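N-terminal domain of PorA (28-171) (PDB 6KJK) belongs to a cargo protein of the type IX secretion system that influences PorXY-SigP signalling, this N-terminal part being a beta-sandwich domain. Local coordinates at residues 54-59 and 108-113; 12-17 and 125-130. All coordinates share one frame; numbering follows the deposited sequence.

Contact 1. Residues 54-59 and 108-113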
ATOM      1  N   ILE A  54       2.098  -2.060   6.572  1.00  9.86           N
ATOM      2  CA  ILE A  54       2.853  -0.857   6.266  1.00  9.95           C
ATOM      3  C   ILE A  54       4.069  -0.854   7.183  1.00  9.79           C
ATOM      4  O   ILE A  54       3.931  -0.760   8.402  1.00 11.26           O
ATOM      5  CB  ILE A  54       1.990   0.393   6.446  1.00 10.53           C
ATOM      6  CG1 ILE A  54       0.803   0.383   5.479  1.00 12.57           C
ATOM      7  CG2 ILE A  54       2.853   1.667   6.349  1.00 11.69           C
ATOM      8  CD1 ILE A  54       1.188   0.471   4.010  1.00 13.04           C
ATOM      9  N   THR A  55       5.253  -0.988   6.605  1.00 10.42           N
ATOM     10  CA  THR A  55       6.478  -1.149   7.382  1.00 12.02           C
ATOM     11  C   THR A  55       7.267   0.149   7.507  1.00 12.10           C
ATOM     12  O   THR A  55       8.187   0.218   8.339  1.00 13.76           O
ATOM     13  CB  THR A  55       7.384  -2.227   6.759  1.00 12.48           C
ATOM     14  OG1 THR A  55       7.748  -1.806   5.450  1.00 12.68           O
ATOM     15  CG2 THR A  55       6.697  -3.584   6.665  1.00 12.82           C
ATOM     16  N   LYS A  56       6.959   1.159   6.693  1.00 10.69           N
ATOM     17  CA  LYS A  56       7.571   2.485   6.780  1.00 13.40           C
ATOM     18  C   LYS A  56       6.508   3.482   6.367  1.00 12.02           C
ATOM     19  O   LYS A  56       5.750   3.214   5.421  1.00 11.73           O
ATOM     20  CB  LYS A  56       8.710   2.606   5.759  1.00 15.26           C
ATOM     21  CG  LYS A  56       9.820   1.537   5.862  1.00 29.62           C
ATOM     22  CD  LYS A  56      10.845   1.742   4.733  1.00 29.59           C
ATOM     23  CE  LYS A  56      11.153   0.477   3.907  1.00 36.50           C
ATOM     24  NZ  LYS A  56      12.607   0.100   3.902  1.00 42.30           N
ATOM     25  N   GLN A  57       6.454   4.630   7.051  1.00 11.32           N
ATOM     26  CA  GLN A  57       5.463   5.648   6.738  1.00 11.19           C
ATOM     27  C   GLN A  57       6.071   7.035   6.921  1.00 12.57           C
ATOM     28  O   GLN A  57       6.624   7.367   7.980  1.00 14.67           O
ATOM     29  CB  GLN A  57       4.233   5.518   7.637  1.00 11.64           C
ATOM     30  CG  GLN A  57       4.573   5.344   9.139  1.00 14.52           C
ATOM     31  CD  GLN A  57       3.358   5.468  10.014  1.00 16.69           C
ATOM     32  OE1 GLN A  57       2.793   6.550  10.150  1.00 15.87           O
ATOM     33  NE2 GLN A  57       2.928   4.355  10.593  1.00 23.26           N
ATOM     34  N   GLU A  58       5.966   7.859   5.909  1.00 10.52           N
ATOM     35  CA  GLU A  58       6.472   9.234   5.931  1.00 11.40           C
ATOM     36  C   GLU A  58       5.368  10.124   5.401  1.00 12.28           C
ATOM     37  O   GLU A  58       4.913   9.932   4.256  1.00 12.18           O
ATOM     38  CB  GLU A  58       7.702   9.338   5.029  1.00 14.16           C
ATOM     39  CG  GLU A  58       8.715   8.203   5.279  1.00 24.22           C
ATOM     40  CD  GLU A  58      10.111   8.443   4.710  1.00 40.68           C
ATOM     41  OE1 GLU A  58      11.053   8.648   5.506  1.00 50.00           O
ATOM     42  OE2 GLU A  58      10.274   8.395   3.472  1.00 43.56           O
ATOM     43  N   MET A  59       4.911  11.058   6.207  1.00 10.77           N
ATOM     44  CA  MET A  59       3.754  11.871   5.873  1.00 12.53           C
ATOM     45  C   MET A  59       4.010  13.311   6.279  1.00 11.11           C
ATOM     46  O   MET A  59       4.773  13.597   7.211  1.00 13.26           O
ATOM     47  CB  MET A  59       2.490  11.377   6.602  1.00 11.34           C
ATOM     48  CG  MET A  59       2.101   9.916   6.289  1.00 13.03           C
ATOM     49  SD  MET A  59       0.464   9.444   6.872  1.00 12.48           S
ATOM     50  CE  MET A  59       0.762   9.302   8.628  1.00 13.63           C
ATOM     51  N   ALA A 108       5.554   8.855   1.614  1.00 11.66           N
ATOM     52  CA  ALA A 108       6.242   7.643   1.188  1.00 12.46           C
ATOM     53  C   ALA A 108       5.920   6.513   2.154  1.00 12.15           C
ATOM     54  O   ALA A 108       5.968   6.701   3.383  1.00 12.35           O
ATOM     55  CB  ALA A 108       7.760   7.864   1.125  1.00 15.30           C
ATOM     56  N   PHE A 109       5.586   5.346   1.601  1.00 10.09           N
ATOM     57  CA  PHE A 109       5.206   4.196   2.391  1.00 10.28           C
ATOM     58  C   PHE A 109       5.868   2.967   1.811  1.00 11.19           C
ATOM     59  O   PHE A 109       6.162   2.912   0.607  1.00 12.60           O
ATOM     60  CB  PHE A 109       3.685   3.996   2.350  1.00 10.63           C
ATOM     61  CG  PHE A 109       2.919   5.167   2.930  1.00  9.62           C
ATOM     62  CD1 PHE A 109       2.567   6.252   2.146  1.00 10.82           C
ATOM     63  CD2 PHE A 109       2.575   5.183   4.283  1.00 10.83           C
ATOM     64  CE1 PHE A 109       1.849   7.307   2.700  1.00 11.86           C
ATOM     65  CE2 PHE A 109       1.862   6.217   4.805  1.00 12.24           C
ATOM     66  CZ  PHE A 109       1.490   7.274   4.031  1.00 10.34           C
ATOM     67  N   THR A 110       6.063   1.967   2.648  1.00 10.05           N
ATOM     68  CA  THR A 110       6.438   0.640   2.170  1.00 10.39           C
ATOM     69  C   THR A 110       5.386  -0.326   2.666  1.00 10.12           C
ATOM     70  O   THR A 110       4.990  -0.261   3.831  1.00 10.91           O
ATOM     71  CB  THR A 110       7.835   0.243   2.657  1.00 11.40           C
ATOM     72  OG1 THR A 110       8.786   1.194   2.152  1.00 13.34           O
ATOM     73  CG2 THR A 110       8.218  -1.158   2.183  1.00 12.14           C
ATOM     74  N   PHE A 111       4.922  -1.198   1.785  1.00  9.63           N
ATOM     75  CA  PHE A 111       3.991  -2.263   2.128  1.00  9.93           C
ATOM     76  C   PHE A 111       4.707  -3.578   1.876  1.00  8.72           C
ATOM     77  O   PHE A 111       5.266  -3.786   0.777  1.00 10.49           O
ATOM     78  CB  PHE A 111       2.738  -2.179   1.262  1.00 10.77           C
ATOM     79  CG  PHE A 111       1.831  -3.366   1.427  1.00 10.61           C
ATOM     80  CD1 PHE A 111       0.885  -3.415   2.450  1.00 10.68           C
ATOM     81  CD2 PHE A 111       1.952  -4.457   0.581  1.00 10.85           C
ATOM     82  CE1 PHE A 111       0.043  -4.530   2.586  1.00 11.85           C
ATOM     83  CE2 PHE A 111       1.133  -5.579   0.717  1.00 12.66           C
ATOM     84  CZ  PHE A 111       0.182  -5.596   1.708  1.00 12.93           C
ATOM     85  N   SER A 112       4.629  -4.496   2.830  1.00  9.21           N
ATOM     86  CA  SER A 112       5.091  -5.856   2.590  1.00 10.58           C
ATOM     87  C   SER A 112       4.057  -6.867   3.026  1.00 11.04           C
ATOM     88  O   SER A 112       3.332  -6.681   4.003  1.00 11.27           O
ATOM     89  CB  SER A 112       6.391  -6.174   3.348  1.00 12.51           C
ATOM     90  OG  SER A 112       7.450  -5.347   2.894  1.00 13.82           O
ATOM     91  N   CYS A 113       4.072  -7.975   2.319  1.00 12.56           N
ATOM     92  CA  CYS A 113       3.300  -9.162   2.647  0.54 14.57           C
ATOM     93  C   CYS A 113       4.206 -10.108   3.436  1.00 15.64           C
ATOM     94  O   CYS A 113       5.325 -10.386   2.997  1.00 18.72           O
ATOM     95  CB  CYS A 113       2.897  -9.824   1.318  0.54 17.32           C
ATOM     96  SG  CYS A 113       1.613 -11.043   1.334  0.54 14.82           S
TER
HETATM   97  O   HOH W   1       9.210  -3.928   4.408  1.00 17.24           O

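Contact 2. Residues 12-17 and 125-130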
ATOM      1  N   ALA A  12       0.316  -5.001 -14.710  1.00 12.54           N
ATOM      2  CA  ALA A  12       1.713  -5.440 -14.638  1.00 11.22           C
ATOM      3  C   ALA A  12       2.038  -6.071 -13.292  1.00 10.13           C
ATOM      4  O   ALA A  12       1.761  -5.474 -12.237  1.00 11.56           O
ATOM      5  CB  ALA A  12       2.632  -4.274 -14.889  1.00 12.81           C
ATOM      6  N   ILE A  13       2.727  -7.203 -13.316  1.00 10.91           N
ATOM      7  CA  ILE A  13       3.350  -7.758 -12.119  1.00 10.38           C
ATOM      8  C   ILE A  13       4.576  -6.917 -11.780  1.00 10.93           C
ATOM      9  O   ILE A  13       5.457  -6.714 -12.624  1.00 11.45           O
ATOM     10  CB  ILE A  13       3.746  -9.219 -12.378  1.00  9.54           C
ATOM     11  CG1 ILE A  13       2.522 -10.089 -12.610  1.00 11.55           C
ATOM     12  CG2 ILE A  13       4.642  -9.742 -11.261  1.00 11.65           C
ATOM     13  CD1 ILE A  13       2.901 -11.522 -13.081  1.00 14.74           C
ATOM     14  N   LEU A  14       4.647  -6.400 -10.561  1.00 10.43           N
ATOM     15  CA  LEU A  14       5.803  -5.610 -10.162  1.00  9.92           C
ATOM     16  C   LEU A  14       6.991  -6.497  -9.837  1.00  9.46           C
ATOM     17  O   LEU A  14       6.871  -7.563  -9.242  1.00 10.45           O
ATOM     18  CB  LEU A  14       5.482  -4.820  -8.905  1.00 10.92           C
ATOM     19  CG  LEU A  14       4.344  -3.806  -8.978  1.00 10.65           C
ATOM     20  CD1 LEU A  14       4.207  -3.054  -7.641  1.00 13.87           C
ATOM     21  CD2 LEU A  14       4.433  -2.863 -10.160  1.00 15.24           C
ATOM     22  N   GLU A  15       8.174  -6.012 -10.199  1.00 12.42           N
ATOM     23  CA  GLU A  15       9.350  -6.631  -9.609  1.00 15.29           C
ATOM     24  C   GLU A  15       9.335  -6.409  -8.097  1.00 14.71           C
ATOM     25  O   GLU A  15       8.768  -5.431  -7.608  1.00 15.26           O
ATOM     26  CB  GLU A  15      10.639  -6.167 -10.326  1.00 20.95           C
ATOM     27  CG  GLU A  15      11.133  -4.771 -10.058  1.00 24.31           C
ATOM     28  CD  GLU A  15      12.490  -4.480 -10.760  1.00 21.62           C
ATOM     29  OE1 GLU A  15      12.785  -5.024 -11.856  1.00 18.62           O
ATOM     30  OE2 GLU A  15      13.276  -3.707 -10.183  1.00 23.38           O
ATOM     31  N   ASN A  16       9.920  -7.348  -7.349  1.00 17.42           N
ATOM     32  CA  ASN A  16       9.955  -7.172  -5.906  1.00 20.51           C
ATOM     33  C   ASN A  16      10.724  -5.910  -5.560  1.00 17.94           C
ATOM     34  O   ASN A  16      11.655  -5.522  -6.269  1.00 17.25           O
ATOM     35  CB  ASN A  16      10.599  -8.353  -5.209  1.00 19.21           C
ATOM     36  CG  ASN A  16      10.253  -8.389  -3.744  1.00 22.79           C
ATOM     37  OD1 ASN A  16       9.134  -8.040  -3.373  1.00 21.73           O
ATOM     38  ND2 ASN A  16      11.184  -8.831  -2.907  1.00 25.93           N
ATOM     39  N   ASN A  17      10.284  -5.229  -4.500  1.00 16.00           N
ATOM     40  CA  ASN A  17      10.849  -3.971  -4.022  1.00 17.66           C
ATOM     41  C   ASN A  17      10.668  -2.827  -4.993  1.00 15.55           C
ATOM     42  O   ASN A  17      11.350  -1.797  -4.873  1.00 19.52           O
ATOM     43  CB  ASN A  17      12.324  -4.101  -3.625  1.00 22.65           C
ATOM     44  CG  ASN A  17      12.521  -5.062  -2.499  1.00 28.25           C
ATOM     45  OD1 ASN A  17      11.994  -4.865  -1.402  1.00 27.26           O
ATOM     46  ND2 ASN A  17      13.251  -6.137  -2.763  1.00 31.41           N
ATOM     47  N   ALA A 125       6.753 -10.268  -0.412  1.00 15.11           N
ATOM     48  CA  ALA A 125       6.664  -9.293  -1.481  1.00 13.13           C
ATOM     49  C   ALA A 125       6.595  -7.918  -0.849  1.00 12.76           C
ATOM     50  O   ALA A 125       6.000  -7.760   0.212  1.00 13.43           O
ATOM     51  CB  ALA A 125       5.413  -9.497  -2.344  1.00 14.77           C
ATOM     52  N   THR A 126       7.209  -6.946  -1.504  1.00 11.26           N
ATOM     53  CA  THR A 126       7.287  -5.591  -0.983  1.00 10.52           C
ATOM     54  C   THR A 126       7.112  -4.616  -2.126  1.00 10.86           C
ATOM     55  O   THR A 126       7.649  -4.826  -3.227  1.00 11.41           O
ATOM     56  CB  THR A 126       8.677  -5.381  -0.362  1.00 11.41           C
ATOM     57  OG1 THR A 126       8.799  -6.253   0.758  1.00 14.30           O
ATOM     58  CG2 THR A 126       8.889  -3.933   0.096  1.00 14.16           C
ATOM     59  N   VAL A 127       6.387  -3.535  -1.853  1.00 10.26           N
ATOM     60  CA  VAL A 127       6.281  -2.422  -2.777  1.00 10.30           C
ATOM     61  C   VAL A 127       6.481  -1.139  -1.988  1.00 10.24           C
ATOM     62  O   VAL A 127       6.020  -1.012  -0.841  1.00 10.75           O
ATOM     63  CB  VAL A 127       4.940  -2.421  -3.547  1.00  9.74           C
ATOM     64  CG1 VAL A 127       3.730  -2.357  -2.611  1.00 12.11           C
ATOM     65  CG2 VAL A 127       4.898  -1.341  -4.600  1.00 10.95           C
ATOM     66  N   ASN A 128       7.203  -0.217  -2.595  1.00 10.82           N
ATOM     67  CA  ASN A 128       7.397   1.122  -2.057  1.00 11.92           C
ATOM     68  C   ASN A 128       6.506   2.072  -2.836  1.00 11.39           C
ATOM     69  O   ASN A 128       6.496   2.044  -4.071  1.00 14.19           O
ATOM     70  CB  ASN A 128       8.864   1.555  -2.179  1.00 12.46           C
ATOM     71  CG  ASN A 128       9.769   0.595  -1.532  1.00 14.84           C
ATOM     72  OD1 ASN A 128       9.810   0.499  -0.293  1.00 15.37           O
ATOM     73  ND2 ASN A 128      10.465  -0.198  -2.338  1.00 15.91           N
ATOM     74  N   ILE A 129       5.735   2.888  -2.133  1.00 11.21           N
ATOM     75  CA  ILE A 129       4.721   3.738  -2.728  1.00 10.94           C
ATOM     76  C   ILE A 129       5.084   5.177  -2.390  1.00 11.57           C
ATOM     77  O   ILE A 129       5.203   5.530  -1.203  1.00 13.03           O
ATOM     78  CB  ILE A 129       3.340   3.395  -2.162  1.00 11.85           C
ATOM     79  CG1 ILE A 129       3.023   1.944  -2.459  1.00 11.73           C
ATOM     80  CG2 ILE A 129       2.259   4.324  -2.729  1.00 15.65           C
ATOM     81  CD1 ILE A 129       1.921   1.418  -1.635  1.00 14.78           C
ATOM     82  N   ASN A 130       5.240   6.017  -3.408  1.00 12.81           N
ATOM     83  CA  ASN A 130       5.490   7.443  -3.210  1.00 13.01           C
ATOM     84  C   ASN A 130       4.298   8.225  -3.723  1.00 13.03           C
ATOM     85  O   ASN A 130       3.930   8.099  -4.902  1.00 15.27           O
ATOM     86  CB  ASN A 130       6.733   7.905  -3.970  1.00 15.88           C
ATOM     87  CG  ASN A 130       8.005   7.326  -3.420  1.00 20.27           C
ATOM     88  OD1 ASN A 130       8.147   7.130  -2.208  1.00 20.70           O
ATOM     89  ND2 ASN A 130       8.950   7.039  -4.310  1.00 24.41           N
TER
HETATM   90  O   HOH W   2       6.597  -5.595  -5.698  1.00 14.38           O
HETATM   91  O   HOH W   3       9.884  -8.622  -0.022  1.00 24.43           O
HETATM   92  O   HOH W   4      12.060  -2.319  -1.062  1.00 30.49           O

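Contact 1. Residues 54-59 and 108-113
The Phe109 ring meets three side chains of segment 54-59: Ile54 CG2 reaches its edge near the ring plane, 4.1 Å from CD2, while Gln57 CB and Met59 CG approach obliquely. The Met59 and Phe109 side chains cross at about a right angle, with Met59 CG 3.5 Å from Phe109 CZ and SD beside the edge, 5.0 Å from the ring centroid, a Met-aromatic contact. Phe65 and Tyr96, from the facing sheet, also meet this ring, Tyr96 edge-to-face. At Phe111, Ile54 CD1 touches CB and lies at the ring edge; CG1 beside the backbone N (chi1 -62°) starts that branch, and the other methyl, CG2, goes to Phe109, so one isoleucine bridges two phenylalanines.

On the other side of the strands, Lys56 bends over Thr110 and brings CE within 3.0 Å of OG1, a hydroxyl whose polar partner is Asn128. Thr55 OG1 lies 3.4 Å from Thr110 CG2 and shares water 1 with Ser112 OG. Glu58 OE2 rests 3.5 Å from Ala108 CB.

Glu58 and Ala108 exchange two backbone hydrogen bonds, Glu58 N to Ala108 O at 2.8 Å. Farther along, Thr55 N gives its hydrogen to Thr110 O, and Thr110 N gives its own to Lys56 O. Between the pairs Ile54-Phe111 and Gln57-Phe109, the extra residue on this strand makes a beta bulge, with Thr55 at psi -15°. The whole is an antiparallel strand pair of a beta sandwich, its aromatic side turned into the core between the sheets.

Contact 2. Residues 12-17 and 125-130
Leu14 lays CD1 against CG2 of Val127, 3.6 Å away, the two side chains crossing obliquely. Val20 and Ile7 touch both residues, which places the pair inside the beta sandwich, near the margin where residues 14-17 pass from one sheet to the other. Strand 12-13 pairs with strand 5-9 in the first sheet; after the crossing, strand 18-22 runs parallel to strand 125-133 in the second. The direction of residues 14-17 is turned 78° from that of residues 125-128, as befits a chain that arrives across the strand before aligning with it.

The arrival is fixed on the backbone of Thr126. The Asn16 side chain, with CG anti to its own backbone N (chi1 -162°), presents OD1 to Thr126 N at 2.9 Å, the donor N lying in the plane of the amide carbonyl. One residue on, Asn17 N donates to Thr126 O at 3.0 Å, so a side-chain acceptor and a backbone donor together hold both polar backbone atoms of Thr126. Asn17 itself has a left-handed backbone (phi 66°), and its OD1 packs against CB and CG2 of Thr126.

Three waters complete the junction. Water 2 donates to Glu15 O and, at 2.8 Å, to Thr126 O, giving that carbonyl a second donor besides Asn17 N. Water 3 accepts from Asn16 ND2 and lies 2.7 Å from Thr126 OG1, a hydroxyl also bonded to Ser112. Asn128, whose OD1 bonds to the Thr110 hydroxyl, turns ND2 to Asn17 O and Ala18 O in weak hydrogen bonds. The same ND2 donates to water 4 over 2.9 Å, and water 4 in turn donates to Asn17 OD1 at 2.6 Å.

Contacts 1 and 2, centres about 12 Å apart, meet on one sheet through its adjacent, consecutive strands 105-115 and 125-133; residues 12-17 come to it from the other sheet. Two probable side-chain hydrogen bonds join them: Ser112 OG to Thr126 OG1 and Thr110 OG1 to Asn128 OD1, both 2.7 Å. Ala108 CB also packs on Asn130 OD1 at 3.4 Å. With waters 1 and 3, a polar chain runs from Thr55 through Ser112 and Thr126 to Asn16, spanning the strands on the side turned away from the core. On the core side, Phe111 touches Val127 side by side on the inner face of the sheet, so that the Ile54 and Leu14 packing becomes continuous.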